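PDB 2QJW: Alpha/beta hydrolase from Xanthomonas campestris pv. campestris, which is probably a hydrolase of the alpha/beta superfamily, although its substrate and precise reaction are not established. Local coordinates for residues Gly5-Ala10 with Leu32-Glu37; Pro39-Leu44 with Leu60-Glu65; Met103-Lys108 with Ile124-His129; Val120-Val125 with Arg145-Leu150. One frame throughout, in Å; residues are numbered along the deposited sequence.

Contact 1. Residues Gly5-Ala10 with Leu32-Glu37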
loop_
_atom_site.group_PDB
_atom_site.type_symbol
_atom_site.label_atom_id
_atom_site.label_comp_id
_atom_site.label_asym_id
_atom_site.label_seq_id
_atom_site.Cartn_x
_atom_site.Cartn_y
_atom_site.Cartn_z
ATOM N N GLY A 5 -20.267 12.605 -4.435
ATOM C CA GLY A 5 -20.698 11.222 -4.692
ATOM C C GLY A 5 -21.031 10.449 -3.470
ATOM O O GLY A 5 -20.990 10.987 -2.381
ATOM N N HIS A 6 -21.329 9.171 -3.715
ATOM C CA HIS A 6 -21.845 8.248 -2.717
ATOM C C HIS A 6 -21.023 6.967 -2.644
ATOM O O HIS A 6 -20.674 6.401 -3.676
ATOM C CB HIS A 6 -23.227 7.854 -3.155
ATOM C CG HIS A 6 -24.011 7.063 -2.163
ATOM N ND1 HIS A 6 -24.382 7.573 -0.940
ATOM C CD2 HIS A 6 -24.525 5.804 -2.232
ATOM C CE1 HIS A 6 -25.114 6.671 -0.316
ATOM N NE2 HIS A 6 -25.214 5.592 -1.077
ATOM N N CYS A 7 -20.751 6.526 -1.417
ATOM C CA CYS A 7 -20.030 5.256 -1.173
ATOM C C CYS A 7 -20.978 4.189 -0.637
ATOM O O CYS A 7 -21.769 4.461 0.259
ATOM C CB CYS A 7 -18.934 5.453 -0.159
ATOM S SG CYS A 7 -17.633 6.550 -0.651
ATOM N N ILE A 8 -20.956 3.015 -1.265
ATOM C CA ILE A 8 -21.729 1.860 -0.770
ATOM C C ILE A 8 -20.719 0.893 -0.218
ATOM O O ILE A 8 -19.831 0.476 -0.930
ATOM C CB ILE A 8 -22.600 1.232 -1.830
ATOM C CG1 ILE A 8 -23.556 2.252 -2.462
ATOM C CG2 ILE A 8 -23.360 0.027 -1.166
ATOM C CD1 ILE A 8 -24.263 1.875 -3.691
ATOM N N LEU A 9 -20.798 0.591 1.083
ATOM C CA LEU A 9 -19.796 -0.176 1.841
ATOM C C LEU A 9 -20.411 -1.512 2.230
ATOM O O LEU A 9 -21.370 -1.525 3.013
ATOM C CB LEU A 9 -19.418 0.603 3.087
ATOM C CG LEU A 9 -19.123 2.082 2.789
ATOM C CD1 LEU A 9 -19.014 2.808 4.087
ATOM C CD2 LEU A 9 -17.873 2.241 1.888
ATOM N N ALA A 10 -19.916 -2.630 1.680
ATOM C CA ALA A 10 -20.528 -3.957 1.864
ATOM C C ALA A 10 -19.767 -4.844 2.823
ATOM O O ALA A 10 -18.615 -5.203 2.572
ATOM C CB ALA A 10 -20.588 -4.633 0.520
ATOM N N LEU A 32 -14.550 12.849 4.501
ATOM C CA LEU A 32 -14.138 13.291 3.167
ATOM C C LEU A 32 -15.292 13.895 2.328
ATOM O O LEU A 32 -15.132 14.217 1.157
ATOM C CB LEU A 32 -13.417 12.138 2.428
ATOM C CG LEU A 32 -11.905 12.042 2.734
ATOM C CD1 LEU A 32 -11.574 11.777 4.198
ATOM C CD2 LEU A 32 -11.257 10.976 1.892
ATOM N N GLY A 33 -16.466 14.020 2.919
ATOM C CA GLY A 33 -17.585 14.661 2.251
ATOM C C GLY A 33 -18.398 13.872 1.266
ATOM O O GLY A 33 -19.193 14.423 0.525
ATOM N N TRP A 34 -18.228 12.545 1.285
ATOM C CA TRP A 34 -19.008 11.663 0.496
ATOM C C TRP A 34 -20.222 11.207 1.311
ATOM O O TRP A 34 -20.111 11.069 2.554
ATOM C CB TRP A 34 -18.177 10.407 0.112
ATOM C CG TRP A 34 -17.135 10.732 -0.936
ATOM C CD1 TRP A 34 -16.034 11.523 -0.764
ATOM C CD2 TRP A 34 -17.117 10.296 -2.275
ATOM N NE1 TRP A 34 -15.357 11.620 -1.935
ATOM C CE2 TRP A 34 -15.997 10.891 -2.885
ATOM C CE3 TRP A 34 -17.969 9.511 -3.039
ATOM C CZ2 TRP A 34 -15.720 10.707 -4.224
ATOM C CZ3 TRP A 34 -17.667 9.311 -4.386
ATOM C CH2 TRP A 34 -16.558 9.917 -4.943
ATOM N N THR A 35 -21.350 10.961 0.657
ATOM C CA THR A 35 -22.431 10.332 1.366
ATOM C C THR A 35 -22.109 8.802 1.385
ATOM O O THR A 35 -21.246 8.330 0.660
ATOM C CB THR A 35 -23.783 10.590 0.770
ATOM O OG1 THR A 35 -23.816 10.137 -0.576
ATOM C CG2 THR A 35 -24.088 12.124 0.795
ATOM N N HIS A 36 -22.813 8.060 2.205
ATOM C CA HIS A 36 -22.476 6.636 2.392
ATOM C C HIS A 36 -23.615 5.851 2.965
ATOM O O HIS A 36 -24.506 6.408 3.624
ATOM C CB HIS A 36 -21.254 6.505 3.272
ATOM C CG HIS A 36 -21.359 7.268 4.539
ATOM N ND1 HIS A 36 -21.864 6.711 5.682
ATOM C CD2 HIS A 36 -21.072 8.558 4.814
ATOM C CE1 HIS A 36 -21.872 7.631 6.634
ATOM N NE2 HIS A 36 -21.397 8.766 6.138
ATOM N N GLU A 37 -23.590 4.547 2.679
ATOM C CA GLU A 37 -24.536 3.613 3.251
ATOM C C GLU A 37 -23.871 2.252 3.383
ATOM O O GLU A 37 -22.988 1.916 2.629
ATOM C CB GLU A 37 -25.827 3.482 2.448
ATOM C CG GLU A 37 -25.711 2.795 1.138
ATOM C CD GLU A 37 -26.975 2.829 0.301
ATOM O OE1 GLU A 37 -27.944 2.110 0.659
ATOM O OE2 GLU A 37 -26.994 3.524 -0.755
#
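With CG of His6 anti to its backbone N (chi1 -171°) and CG of Glu37 set between its own backbone N and carbonyl carbon (chi1 70°), imidazole and carboxylate come together on one face of the sheet. The two side chains cross at about a right angle, and His6 NE2 donates to Glu37 OE2 over 2.7 Å. That oxygen lies close to the ring plane and is met on its anti side, the carboxylate being turned 69° from the imidazole. At the other edge of the ring, His6 ND1 is 2.7 Å from Thr35 OG1, in a bond where either atom could be the donor. With both nitrogens engaged, the rotation of the ring is fixed, and the neighbouring carboxylate would be expected to stabilise positive charge on it.

The pairing illustrates how a beta-alpha-beta unit closes: strand 6-10 and strand 35-37 run parallel, with helix 20-31 as the connection, and 35-37 is the outermost strand on this side of the chain's sheet. Backbone bonds alternate between the strands, from Thr35 N to Gly5 O (3.1 Å), Cys7 N to Thr35 O (2.8 Å), Glu37 N to Cys7 O (3.0 Å) and Leu9 N to Glu37 O (3.0 Å). Cys7 and His36 point to the opposite face, towards helix 20-31, where His36 NE2 is hydrogen-bonded to Glu30. At the start of the pairing the Trp34 indole packs on the glycine backbone, its CE3 lying 3.2 Å from Gly5 C, while Cys7 SG approaches the same ring obliquely, 3.8 Å from Trp34 CE3.

Contact 2. Residues Pro39-Leu44 with Leu60-Glu65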
loop_
_atom_site.group_PDB
_atom_site.type_symbol
_atom_site.label_atom_id
_atom_site.label_comp_id
_atom_site.label_asym_id
_atom_site.label_seq_id
_atom_site.Cartn_x
_atom_site.Cartn_y
_atom_site.Cartn_z
ATOM N N PRO A 39 -25.300 -1.415 3.478
ATOM C CA PRO A 39 -26.483 -2.274 3.397
ATOM C C PRO A 39 -26.363 -3.511 4.310
ATOM O O PRO A 39 -25.272 -4.006 4.533
ATOM C CB PRO A 39 -26.529 -2.686 1.952
ATOM C CG PRO A 39 -25.728 -1.575 1.200
ATOM C CD PRO A 39 -24.636 -1.261 2.167
ATOM N N ASP A 40 -27.494 -4.000 4.743
ATOM C CA ASP A 40 -27.540 -5.179 5.608
ATOM C C ASP A 40 -27.806 -6.384 4.755
ATOM O O ASP A 40 -28.830 -6.500 4.077
ATOM C CB ASP A 40 -28.665 -4.968 6.596
ATOM C CG ASP A 40 -28.643 -6.011 7.699
ATOM O OD1 ASP A 40 -28.156 -7.134 7.444
ATOM O OD2 ASP A 40 -29.015 -5.682 8.847
ATOM N N PHE A 41 -26.845 -7.299 4.728
ATOM C CA PHE A 41 -26.978 -8.533 4.013
ATOM C C PHE A 41 -27.111 -9.746 4.962
ATOM O O PHE A 41 -26.950 -10.884 4.477
ATOM C CB PHE A 41 -25.756 -8.764 3.121
ATOM C CG PHE A 41 -25.457 -7.641 2.172
ATOM C CD1 PHE A 41 -26.147 -7.522 0.971
ATOM C CD2 PHE A 41 -24.397 -6.742 2.436
ATOM C CE1 PHE A 41 -25.825 -6.528 0.041
ATOM C CE2 PHE A 41 -24.126 -5.727 1.558
ATOM C CZ PHE A 41 -24.831 -5.621 0.350
ATOM N N THR A 42 -27.385 -9.527 6.223
ATOM C CA THR A 42 -27.332 -10.612 7.198
ATOM C C THR A 42 -28.390 -11.683 6.906
ATOM O O THR A 42 -28.152 -12.857 7.162
ATOM C CB THR A 42 -27.436 -10.091 8.643
ATOM O OG1 THR A 42 -28.611 -9.299 8.804
ATOM C CG2 THR A 42 -26.184 -9.233 9.024
ATOM N N ASP A 43 -29.531 -11.306 6.344
ATOM C CA ASP A 43 -30.567 -12.300 6.022
ATOM C C ASP A 43 -30.102 -13.245 4.971
ATOM O O ASP A 43 -30.332 -14.446 5.043
ATOM C CB ASP A 43 -31.895 -11.603 5.578
ATOM C CG ASP A 43 -31.731 -10.626 4.436
ATOM O OD1 ASP A 43 -30.705 -9.885 4.391
ATOM O OD2 ASP A 43 -32.626 -10.613 3.532
ATOM N N LEU A 44 -29.404 -12.713 3.986
ATOM C CA LEU A 44 -28.929 -13.467 2.844
ATOM C C LEU A 44 -27.830 -14.417 3.262
ATOM O O LEU A 44 -27.801 -15.617 2.883
ATOM C CB LEU A 44 -28.386 -12.515 1.783
ATOM C CG LEU A 44 -29.452 -11.592 1.155
ATOM C CD1 LEU A 44 -28.813 -10.380 0.463
ATOM C CD2 LEU A 44 -30.409 -12.379 0.235
ATOM N N LEU A 60 -25.618 -10.196 -4.542
ATOM C CA LEU A 60 -25.292 -9.501 -5.752
ATOM C C LEU A 60 -26.470 -8.651 -6.246
ATOM O O LEU A 60 -26.288 -7.506 -6.668
ATOM C CB LEU A 60 -24.889 -10.469 -6.902
ATOM C CG LEU A 60 -23.570 -11.200 -6.658
ATOM C CD1 LEU A 60 -23.470 -12.550 -7.468
ATOM C CD2 LEU A 60 -22.420 -10.321 -6.969
ATOM N N GLN A 61 -27.662 -9.242 -6.252
ATOM C CA GLN A 61 -28.853 -8.515 -6.746
ATOM C C GLN A 61 -29.192 -7.352 -5.843
ATOM O O GLN A 61 -29.496 -6.268 -6.357
ATOM C CB GLN A 61 -30.047 -9.460 -6.862
ATOM C CG GLN A 61 -31.329 -8.762 -7.342
ATOM C CD GLN A 61 -31.248 -8.306 -8.788
ATOM O OE1 GLN A 61 -30.522 -8.906 -9.597
ATOM N NE2 GLN A 61 -32.001 -7.260 -9.132
ATOM N N ARG A 62 -29.081 -7.529 -4.536
ATOM C CA ARG A 62 -29.428 -6.445 -3.628
ATOM C C ARG A 62 -28.450 -5.273 -3.820
ATOM O O ARG A 62 -28.865 -4.096 -3.888
ATOM C CB ARG A 62 -29.431 -6.922 -2.218
ATOM C CG ARG A 62 -29.750 -5.858 -1.189
ATOM C CD ARG A 62 -29.925 -6.371 0.179
ATOM N NE ARG A 62 -31.071 -7.281 0.252
ATOM C CZ ARG A 62 -31.272 -8.087 1.288
ATOM N NH1 ARG A 62 -30.478 -8.045 2.344
ATOM N NH2 ARG A 62 -32.298 -8.926 1.288
ATOM N N LEU A 63 -27.148 -5.560 -3.830
ATOM C CA LEU A 63 -26.172 -4.501 -4.063
ATOM C C LEU A 63 -26.344 -3.842 -5.417
ATOM O O LEU A 63 -26.206 -2.640 -5.512
ATOM C CB LEU A 63 -24.750 -5.026 -3.893
ATOM C CG LEU A 63 -23.659 -3.994 -4.030
ATOM C CD1 LEU A 63 -23.867 -2.765 -3.115
ATOM C CD2 LEU A 63 -22.292 -4.615 -3.752
ATOM N N LEU A 64 -26.628 -4.621 -6.489
ATOM C CA LEU A 64 -26.829 -4.069 -7.807
ATOM C C LEU A 64 -27.962 -3.016 -7.773
ATOM O O LEU A 64 -27.819 -1.918 -8.312
ATOM C CB LEU A 64 -27.189 -5.202 -8.779
ATOM C CG LEU A 64 -27.566 -4.832 -10.216
ATOM C CD1 LEU A 64 -26.414 -4.092 -10.841
ATOM C CD2 LEU A 64 -27.932 -6.115 -10.994
ATOM N N GLU A 65 -29.043 -3.360 -7.089
ATOM C CA GLU A 65 -30.198 -2.471 -7.039
ATOM C C GLU A 65 -29.864 -1.179 -6.318
ATOM O O GLU A 65 -30.230 -0.080 -6.761
ATOM C CB GLU A 65 -31.363 -3.208 -6.379
ATOM C CG GLU A 65 -31.966 -4.231 -7.368
ATOM C CD GLU A 65 -33.144 -5.048 -6.806
ATOM O OE1 GLU A 65 -33.612 -4.776 -5.685
ATOM O OE2 GLU A 65 -33.600 -5.956 -7.526
#
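Arg62 reaches Asp43 tip to tip, from helix 56-71 to the short helix 42-45, and the shape of its side chain explains how. The chain leaves helix 56-71 extended through CD, then bends at chi3 (-63°), which sets NE to one side. Asp43 for its part holds CG between backbone N and carbonyl carbon (chi1 54°). The guanidinium grips the carboxylate end-on with two nearly straight bonds, Arg62 NH1 to Asp43 OD1 at 2.8 Å and Arg62 NH2 to Asp43 OD2 at 2.8 Å. Each oxygen uses its syn lone pair, and the two groups are nearly coplanar, 7° apart. A weak, bent bond of 2.8 Å adds Asp40 O as a second acceptor for Arg62 NH1, also at the guanidinium edge. Leu44 supplies an apolar lid: its CD1 sits over the centre of one guanidinium face, 3.5 Å from Arg62 CZ.

The acceptors sit at the start of the short helix 42-45, downstream of strand 35-37, Asp40 in the turn before it and Asp43 in its first turn, with Phe41 at the N-cap position. Asp40 shapes this entrance as an Asx turn, its OD1 accepting from Thr42 N at 2.8 Å and also from Thr42 OG1. Phe41 N is hydrogen-bonded to His11 NE2, and the Phe41 side chain touches Ala10 at the end of strand 6-10 and Ile87 of helix 83-92. Phe41 and Arg62 slide past each other in opposite directions, the ring touching the aliphatic part of the arginine: Phe41 CD1 is 4.0 Å from Arg62 CD. Further round the ring, Phe41 CZ touches Leu63 CB at 4.3 Å.

Contact 3. Residues Met103-Lys108 with Ile124-His129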
loop_
_atom_site.group_PDB
_atom_site.type_symbol
_atom_site.label_atom_id
_atom_site.label_comp_id
_atom_site.label_asym_id
_atom_site.label_seq_id
_atom_site.Cartn_x
_atom_site.Cartn_y
_atom_site.Cartn_z
HETATM N N MSE A 103 -11.150 -4.779 0.486
HETATM C CA MSE A 103 -10.406 -5.381 1.613
HETATM C C MSE A 103 -10.540 -6.911 1.496
HETATM O O MSE A 103 -11.639 -7.419 1.307
HETATM C CB MSE A 103 -10.870 -4.901 2.951
HETATM C CG MSE A 103 -10.770 -3.369 3.114
HETATM SE SE MSE A 103 -11.374 -2.685 4.767
HETATM C CE MSE A 103 -13.196 -2.953 4.417
ATOM N N VAL A 104 -9.402 -7.600 1.594
ATOM C CA VAL A 104 -9.308 -9.101 1.579
ATOM C C VAL A 104 -10.319 -9.719 0.597
ATOM O O VAL A 104 -11.167 -10.510 0.981
ATOM C CB VAL A 104 -9.353 -9.724 3.022
ATOM C CG1 VAL A 104 -8.042 -9.380 3.744
ATOM C CG2 VAL A 104 -10.524 -9.262 3.817
ATOM N N PRO A 105 -10.219 -9.371 -0.699
ATOM C CA PRO A 105 -11.147 -9.919 -1.693
ATOM C C PRO A 105 -10.874 -11.386 -2.017
ATOM O O PRO A 105 -9.746 -11.713 -2.291
ATOM C CB PRO A 105 -10.872 -9.031 -2.926
ATOM C CG PRO A 105 -9.497 -8.667 -2.839
ATOM C CD PRO A 105 -9.229 -8.484 -1.345
ATOM N N PRO A 106 -11.904 -12.223 -1.996
ATOM C CA PRO A 106 -11.655 -13.591 -2.465
ATOM C C PRO A 106 -11.603 -13.612 -3.985
ATOM O O PRO A 106 -12.393 -12.945 -4.660
ATOM C CB PRO A 106 -12.867 -14.353 -1.981
ATOM C CG PRO A 106 -13.920 -13.378 -1.895
ATOM C CD PRO A 106 -13.293 -12.002 -1.589
ATOM N N THR A 107 -10.696 -14.384 -4.557
ATOM C CA THR A 107 -10.567 -14.474 -5.991
ATOM C C THR A 107 -11.426 -15.633 -6.534
ATOM O O THR A 107 -11.734 -15.611 -7.694
ATOM C CB THR A 107 -9.121 -14.617 -6.446
ATOM O OG1 THR A 107 -8.603 -15.875 -5.948
ATOM C CG2 THR A 107 -8.267 -13.454 -5.908
ATOM N N LYS A 108 -11.780 -16.604 -5.688
ATOM C CA LYS A 108 -12.558 -17.765 -6.090
ATOM C C LYS A 108 -13.828 -17.814 -5.257
ATOM O O LYS A 108 -13.805 -17.441 -4.080
ATOM C CB LYS A 108 -11.736 -19.011 -5.809
ATOM C CG LYS A 108 -10.333 -19.063 -6.437
ATOM C CD LYS A 108 -9.516 -20.255 -5.885
ATOM C CE LYS A 108 -8.043 -20.160 -6.286
ATOM N NZ LYS A 108 -7.341 -21.463 -6.142
ATOM N N ILE A 124 -6.716 -2.147 -3.208
ATOM C CA ILE A 124 -6.904 -3.373 -2.456
ATOM C C ILE A 124 -6.039 -3.302 -1.220
ATOM O O ILE A 124 -4.880 -2.875 -1.287
ATOM C CB ILE A 124 -6.511 -4.631 -3.305
ATOM C CG1 ILE A 124 -7.259 -4.676 -4.645
ATOM C CG2 ILE A 124 -6.694 -5.926 -2.497
ATOM C CD1 ILE A 124 -6.585 -5.626 -5.625
ATOM N N VAL A 125 -6.594 -3.751 -0.109
ATOM C CA VAL A 125 -5.833 -4.012 1.136
ATOM C C VAL A 125 -5.954 -5.504 1.409
ATOM O O VAL A 125 -7.052 -5.978 1.586
ATOM C CB VAL A 125 -6.254 -3.191 2.362
ATOM C CG1 VAL A 125 -5.397 -3.525 3.587
ATOM C CG2 VAL A 125 -6.142 -1.718 1.998
ATOM N N HIS A 126 -4.808 -6.224 1.408
ATOM C CA HIS A 126 -4.837 -7.648 1.748
ATOM C C HIS A 126 -3.826 -7.978 2.797
ATOM O O HIS A 126 -2.870 -7.267 3.060
ATOM C CB HIS A 126 -4.578 -8.464 0.506
ATOM C CG HIS A 126 -5.027 -9.864 0.621
ATOM N ND1 HIS A 126 -6.350 -10.181 0.741
ATOM C CD2 HIS A 126 -4.336 -11.028 0.626
ATOM C CE1 HIS A 126 -6.452 -11.502 0.855
ATOM N NE2 HIS A 126 -5.240 -12.023 0.804
ATOM N N ALA A 127 -4.122 -9.081 3.485
ATOM C CA ALA A 127 -3.287 -9.603 4.598
ATOM C C ALA A 127 -2.253 -10.597 4.099
ATOM O O ALA A 127 -2.627 -11.599 3.474
ATOM C CB ALA A 127 -4.211 -10.264 5.602
ATOM N N TRP A 128 -0.979 -10.375 4.423
ATOM C CA TRP A 128 0.044 -11.326 4.095
ATOM C C TRP A 128 -0.325 -12.725 4.610
ATOM O O TRP A 128 0.032 -13.703 3.905
ATOM C CB TRP A 128 1.370 -10.941 4.765
ATOM C CG TRP A 128 2.197 -9.935 4.067
ATOM C CD1 TRP A 128 2.639 -8.772 4.574
ATOM C CD2 TRP A 128 2.727 -10.018 2.742
ATOM N NE1 TRP A 128 3.390 -8.096 3.648
ATOM C CE2 TRP A 128 3.490 -8.852 2.523
ATOM C CE3 TRP A 128 2.681 -10.992 1.721
ATOM C CZ2 TRP A 128 4.141 -8.624 1.369
ATOM C CZ3 TRP A 128 3.372 -10.744 0.553
ATOM C CH2 TRP A 128 4.084 -9.573 0.391
ATOM N N HIS A 129 -0.910 -12.814 5.793
ATOM C CA HIS A 129 -1.165 -14.093 6.469
ATOM C C HIS A 129 -2.597 -14.538 6.392
ATOM O O HIS A 129 -3.031 -15.333 7.227
ATOM C CB HIS A 129 -0.747 -14.006 7.909
ATOM C CG HIS A 129 0.608 -13.452 8.070
ATOM N ND1 HIS A 129 1.713 -14.098 7.573
ATOM C CD2 HIS A 129 1.051 -12.305 8.644
ATOM C CE1 HIS A 129 2.789 -13.372 7.839
ATOM N NE2 HIS A 129 2.413 -12.298 8.512
#
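Val104 CA meets the edge of the His126 ring, 3.3 Å from His126 ND1, while Val104 CG1 comes within 3.5 Å of that nitrogen from above the ring plane. The meeting point is where two neighbouring parallel strands of the alpha/beta-hydrolase sheet, 99-103 and 122-127, run out into loops. A single backbone bond, Val104 N to Val125 O at 2.9 Å, closes the pairing. Val104 then takes up positive phi, turning the chain off the strand direction. Pro105 follows with its CD 3.8 Å from Ile124 CG2, the two side chains crossing at about a right angle.

In the next shell, the carbonyl of Met103 (deposited as selenomethionine) accepts from Ser85 OG. Val104 itself touches Asp130 and His156, which with Ser82 have the geometry of a Ser-His-Asp triad; the contact thus probably borders the active site. With CG anti to the backbone N (chi1 -160°), the His126 ring comes to the Val104 side, and its far nitrogen, NE2, is hydrogen-bonded to Ile133 O. Its near nitrogen, ND1, is buried against Val104 CA and CG1 and has no polar partner.

Contact 4. Residues Val120-Val125 with Arg145-Leu150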
loop_
_atom_site.group_PDB
_atom_site.type_symbol
_atom_site.label_atom_id
_atom_site.label_comp_id
_atom_site.label_asym_id
_atom_site.label_seq_id
_atom_site.Cartn_x
_atom_site.Cartn_y
_atom_site.Cartn_z
ATOM N N VAL A 120 -11.803 0.362 -13.836
ATOM C CA VAL A 120 -11.794 1.609 -13.128
ATOM C C VAL A 120 -10.717 1.564 -12.017
ATOM O O VAL A 120 -10.132 0.510 -11.792
ATOM C CB VAL A 120 -13.175 1.879 -12.541
ATOM C CG1 VAL A 120 -14.225 1.885 -13.697
ATOM C CG2 VAL A 120 -13.596 0.870 -11.464
ATOM N N PRO A 121 -10.433 2.688 -11.354
ATOM C CA PRO A 121 -9.430 2.614 -10.253
ATOM C C PRO A 121 -9.828 1.578 -9.194
ATOM O O PRO A 121 -10.985 1.555 -8.754
ATOM C CB PRO A 121 -9.433 3.985 -9.709
ATOM C CG PRO A 121 -9.901 4.863 -10.886
ATOM C CD PRO A 121 -10.899 4.066 -11.597
ATOM N N ILE A 122 -8.896 0.689 -8.889
ATOM C CA ILE A 122 -9.072 -0.356 -7.866
ATOM C C ILE A 122 -7.949 -0.223 -6.867
ATOM O O ILE A 122 -6.780 -0.123 -7.276
ATOM C CB ILE A 122 -9.062 -1.761 -8.466
ATOM C CG1 ILE A 122 -10.190 -1.890 -9.529
ATOM C CG2 ILE A 122 -9.159 -2.833 -7.389
ATOM C CD1 ILE A 122 -10.069 -3.150 -10.397
ATOM N N SER A 123 -8.308 -0.193 -5.585
ATOM C CA SER A 123 -7.352 -0.186 -4.487
ATOM C C SER A 123 -7.715 -1.338 -3.566
ATOM O O SER A 123 -8.864 -1.461 -3.193
ATOM C CB SER A 123 -7.356 1.136 -3.776
ATOM O OG SER A 123 -6.482 1.159 -2.688
ATOM N N ILE A 124 -6.716 -2.147 -3.208
ATOM C CA ILE A 124 -6.904 -3.373 -2.456
ATOM C C ILE A 124 -6.039 -3.302 -1.220
ATOM O O ILE A 124 -4.880 -2.875 -1.287
ATOM C CB ILE A 124 -6.511 -4.631 -3.305
ATOM C CG1 ILE A 124 -7.259 -4.676 -4.645
ATOM C CG2 ILE A 124 -6.694 -5.926 -2.497
ATOM C CD1 ILE A 124 -6.585 -5.626 -5.625
ATOM N N VAL A 125 -6.594 -3.751 -0.109
ATOM C CA VAL A 125 -5.833 -4.012 1.136
ATOM C C VAL A 125 -5.954 -5.504 1.409
ATOM O O VAL A 125 -7.052 -5.978 1.586
ATOM C CB VAL A 125 -6.254 -3.191 2.362
ATOM C CG1 VAL A 125 -5.397 -3.525 3.587
ATOM C CG2 VAL A 125 -6.142 -1.718 1.998
ATOM N N ARG A 145 -4.187 -6.582 -13.491
ATOM C CA ARG A 145 -4.946 -5.362 -13.685
ATOM C C ARG A 145 -4.175 -4.098 -13.233
ATOM O O ARG A 145 -4.650 -2.958 -13.340
ATOM C CB ARG A 145 -6.226 -5.457 -12.812
ATOM C CG ARG A 145 -7.182 -6.549 -13.300
ATOM C CD ARG A 145 -8.258 -6.862 -12.276
ATOM N NE ARG A 145 -9.150 -7.906 -12.776
ATOM C CZ ARG A 145 -8.843 -9.195 -12.889
ATOM N NH1 ARG A 145 -7.670 -9.683 -12.468
ATOM N NH2 ARG A 145 -9.747 -10.015 -13.440
ATOM N N SER A 146 -2.904 -4.289 -12.828
ATOM C CA SER A 146 -2.090 -3.250 -12.216
ATOM C C SER A 146 -2.903 -2.491 -11.149
ATOM O O SER A 146 -2.733 -1.314 -10.991
ATOM C CB SER A 146 -1.519 -2.295 -13.261
ATOM O OG SER A 146 -0.746 -3.025 -14.228
ATOM N N ALA A 147 -3.713 -3.186 -10.315
ATOM C CA ALA A 147 -4.492 -2.539 -9.273
ATOM C C ALA A 147 -3.578 -2.171 -8.145
ATOM O O ALA A 147 -2.568 -2.845 -7.908
ATOM C CB ALA A 147 -5.544 -3.478 -8.704
ATOM N N ARG A 148 -3.816 -1.039 -7.490
ATOM C CA ARG A 148 -3.032 -0.658 -6.322
ATOM C C ARG A 148 -3.283 -1.745 -5.277
ATOM O O ARG A 148 -4.416 -2.113 -5.018
ATOM C CB ARG A 148 -3.325 0.734 -5.784
ATOM C CG ARG A 148 -2.380 1.198 -4.678
ATOM C CD ARG A 148 -2.568 2.630 -4.317
ATOM N NE ARG A 148 -2.262 3.453 -5.477
ATOM C CZ ARG A 148 -2.229 4.780 -5.488
ATOM N NH1 ARG A 148 -2.460 5.488 -4.396
ATOM N NH2 ARG A 148 -2.031 5.403 -6.645
ATOM N N LEU A 149 -2.189 -2.184 -4.660
ATOM C CA LEU A 149 -2.237 -3.274 -3.667
ATOM C C LEU A 149 -1.379 -2.940 -2.489
ATOM O O LEU A 149 -0.201 -2.698 -2.631
ATOM C CB LEU A 149 -1.779 -4.586 -4.264
ATOM C CG LEU A 149 -1.752 -5.817 -3.339
ATOM C CD1 LEU A 149 -3.069 -6.115 -2.694
ATOM C CD2 LEU A 149 -1.300 -7.036 -4.186
ATOM N N LEU A 150 -2.003 -2.969 -1.318
ATOM C CA LEU A 150 -1.328 -2.815 -0.002
ATOM C C LEU A 150 -1.427 -4.104 0.771
ATOM O O LEU A 150 -2.529 -4.599 0.968
ATOM C CB LEU A 150 -1.955 -1.700 0.846
ATOM C CG LEU A 150 -1.361 -1.452 2.212
ATOM C CD1 LEU A 150 0.018 -0.847 2.006
ATOM C CD2 LEU A 150 -2.237 -0.509 3.039
#
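Ile124 and Leu149 cross obliquely on the sheet face turned to helix 135-145, with Ile124 CG2 3.6 Å from Leu149 CD1. The backbone beneath them satisfies itself in strict alternation. Arg148 N gives its hydrogen to Ile122 O at 3.1 Å, Ile124 N donates to Arg148 O at 2.9 Å, and Leu150 N returns to Ile124 O at 2.9 Å. Ile124 therefore has both its N-H and its carbonyl engaged with strand 148-152, while the flanking Ser123 and Val125 turn their backbone groups to strand 99-103 on the other side.

Strands 122-127 and 148-152 are the ends of a beta-alpha-beta unit, joined through helix 135-145, which finishes in a Schellman motif at Ser146. Just past that turn Ala147 enters the packing: its CB lies 3.9 Å from Ile122 CG2 and 3.9 Å from Ile124 CD1. On the face opposite to Ile124, Val125 CG2 and Leu150 CD2 make a looser contact of 4.2 Å.

Although 148-152 is the last strand of the chain's own sheet, its outer edge is also occupied. Leu149 and Leu150 pair antiparallel with a strand of the second subunit, carrying the sheet across the interface, and Ala147 O accepts from Trp128 NE1 of that subunit. Arg145 is held by a salt bridge to Asp116.

From the N terminus, contact 1 closes first, bringing strand 35-37 back beside strand 6-10 after helix 20-31. Contact 2 follows in series, closing the loop from the short helix 42-45 to helix 56-71; the two touch where Ile8 meets Leu63 and Pro39, and where Ala10 meets Phe41. Past the chain's centre, contact 3 joins the end of strand 99-103 to strand 122-127. Contact 4 opens on the strand where contact 3 closes, so the two follow one another without nesting and share Ile124 and Val125; together they tie strand 122-127 to neighbours on both sides. Contacts 1, 3 and 4 all lie on one sheet, whereas contact 2 joins helical elements beside it.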